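Local structure of putative uncharacterized protein PH0594 (Pyrococcus horikoshii, 4HXE) at residues A[239-244]-A[509-514]. The protein is probably a serine peptidase of the prolyl oligopeptidase family, pairing a beta-propeller with an alpha/beta-hydrolase domain, and binds magnesium ions. Sequence-based numbering, arbitrary orientation.
Sequences YVSEHD and KEVIGD. With MG (magnesium ion), chain B.
Tyr239 to Glu242 form a type I beta turn in the 239-244 loop of the propeller, and Tyr239 CA lies 6.7 Å from Glu510 CA in the last turn of hydrolase-domain helix 504-511. Glu510 suits this place because its extended chain, with CG anti to the backbone N (chi1 179°), carries the carboxylate off the helix to the turn's amides. Val240 N donates to Glu510 OE2 at 2.7 Å on the syn side, 17° out of the carboxylate plane. Ser241 N donates to Glu510 OE1 at 2.8 Å through the syn lone pair, while Ser241 OG meets Glu510 OE1 at 2.5 Å, nearly in line with the carboxylate's CD-OE1 bond; a serine thus supplies two donors to one oxygen. Tyr239 brings its ring edge beside the glutamate's aliphatic part (CD1 to Glu510 CG, 3.9 Å), the ring and carboxylate planes 85° apart, and Val240 CG2 is nonpolar cover against both carboxylate oxygens. With an alanine here in place of Glu510, both amides and the Ser241 hydroxyl would probably lose their shared acceptor. A magnesium-bound water donates to Val240 O and Glu242 O, and Asp244 OD2 and Glu263 bind the ion. Three donors around one carboxylate would favour its ionised form, and they tie the propeller loop to the hydrolase domain.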
# COMPACT_ATOMS: atom_id res chain seq x y z
N TYR A 239 51.01 -9.02 -24.33
CA TYR A 239 50.56 -8.46 -23.05
C TYR A 239 49.29 -7.74 -23.34
O TYR A 239 49.20 -7.03 -24.38
CB TYR A 239 51.59 -7.47 -22.47
CG TYR A 239 52.97 -8.08 -22.33
CD1 TYR A 239 53.27 -8.92 -21.27
CD2 TYR A 239 53.94 -7.88 -23.32
CE1 TYR A 239 54.52 -9.54 -21.15
CE2 TYR A 239 55.20 -8.46 -23.22
CZ TYR A 239 55.47 -9.28 -22.13
OH TYR A 239 56.68 -9.86 -22.04
N VAL A 240 48.31 -7.89 -22.47
CA VAL A 240 47.11 -7.14 -22.64
C VAL A 240 47.44 -5.65 -22.55
O VAL A 240 46.76 -4.84 -23.17
CB VAL A 240 45.95 -7.52 -21.67
CG1 VAL A 240 45.76 -9.05 -21.65
CG2 VAL A 240 46.25 -7.05 -20.28
N SER A 241 48.50 -5.29 -21.81
CA SER A 241 48.92 -3.87 -21.70
C SER A 241 49.45 -3.24 -23.02
O SER A 241 49.73 -2.02 -23.07
CB SER A 241 50.01 -3.77 -20.64
OG SER A 241 49.45 -4.16 -19.37
N GLU A 242 49.61 -4.04 -24.07
CA GLU A 242 50.10 -3.51 -25.32
C GLU A 242 49.08 -2.52 -25.85
O GLU A 242 47.89 -2.66 -25.55
CB GLU A 242 50.33 -4.67 -26.36
CG GLU A 242 51.68 -5.35 -26.28
CD GLU A 242 51.70 -6.62 -27.12
OE1 GLU A 242 51.31 -6.59 -28.31
OE2 GLU A 242 52.12 -7.66 -26.60
N HIS A 243 49.53 -1.56 -26.67
CA HIS A 243 48.59 -0.60 -27.25
C HIS A 243 47.57 -1.25 -28.16
O HIS A 243 47.91 -1.95 -29.06
CB HIS A 243 49.31 0.47 -28.06
CG HIS A 243 50.01 1.51 -27.21
ND1 HIS A 243 49.68 1.76 -25.90
CD2 HIS A 243 51.03 2.38 -27.52
CE1 HIS A 243 50.45 2.74 -25.42
NE2 HIS A 243 51.29 3.12 -26.38
N ASP A 244 46.30 -1.02 -27.90
CA ASP A 244 45.29 -1.49 -28.84
C ASP A 244 45.30 -0.66 -30.07
O ASP A 244 45.42 0.59 -29.98
CB ASP A 244 43.93 -1.51 -28.19
CG ASP A 244 43.83 -2.64 -27.19
OD1 ASP A 244 44.15 -3.80 -27.54
OD2 ASP A 244 43.48 -2.37 -26.03
N LYS A 509 49.11 -11.89 -13.43
CA LYS A 509 50.20 -12.67 -14.02
C LYS A 509 51.03 -11.78 -14.90
O LYS A 509 52.27 -11.94 -14.94
CB LYS A 509 49.69 -13.86 -14.85
CG LYS A 509 49.16 -14.99 -13.93
CD LYS A 509 48.83 -16.23 -14.78
CE LYS A 509 48.42 -17.38 -13.83
NZ LYS A 509 47.86 -18.54 -14.61
N GLU A 510 50.35 -10.86 -15.61
CA GLU A 510 51.05 -9.92 -16.50
C GLU A 510 51.74 -8.80 -15.67
O GLU A 510 52.94 -8.51 -15.89
CB GLU A 510 50.07 -9.26 -17.44
CG GLU A 510 50.75 -8.24 -18.37
CD GLU A 510 49.84 -7.89 -19.49
OE1 GLU A 510 49.67 -6.65 -19.70
OE2 GLU A 510 49.29 -8.86 -20.10
N VAL A 511 51.01 -8.16 -14.74
CA VAL A 511 51.53 -6.92 -14.19
C VAL A 511 52.46 -7.15 -13.00
O VAL A 511 53.41 -6.33 -12.71
CB VAL A 511 50.35 -5.96 -13.83
CG1 VAL A 511 50.85 -4.72 -13.10
CG2 VAL A 511 49.58 -5.60 -15.11
N ILE A 512 52.21 -8.24 -12.29
CA ILE A 512 53.00 -8.60 -11.12
C ILE A 512 53.97 -9.77 -11.47
O ILE A 512 55.16 -9.69 -11.15
CB ILE A 512 52.11 -8.98 -9.92
CG1 ILE A 512 51.04 -7.88 -9.65
CG2 ILE A 512 52.95 -9.21 -8.68
CD1 ILE A 512 51.57 -6.45 -9.70
N GLY A 513 53.50 -10.83 -12.12
CA GLY A 513 54.46 -11.88 -12.52
C GLY A 513 53.79 -13.24 -12.59
O GLY A 513 52.71 -13.46 -12.00
N ASP A 514 54.40 -14.14 -13.36
CA ASP A 514 53.99 -15.52 -13.43
C ASP A 514 54.21 -16.28 -12.14
O ASP A 514 54.87 -15.80 -11.24
CB ASP A 514 54.80 -16.24 -14.54
CG ASP A 514 54.24 -15.93 -15.93
OD1 ASP A 514 55.06 -15.67 -16.84
OD2 ASP A 514 52.98 -15.92 -16.11
MG MG B . 44.18 -1.24 -24.40
O HOH W 1 46.03 -2.36 -23.85
O HOH W 2 42.41 -0.03 -24.91
O HOH W 3 43.07 -2.77 -23.08
O HOH W 4 44.51 -0.12 -22.62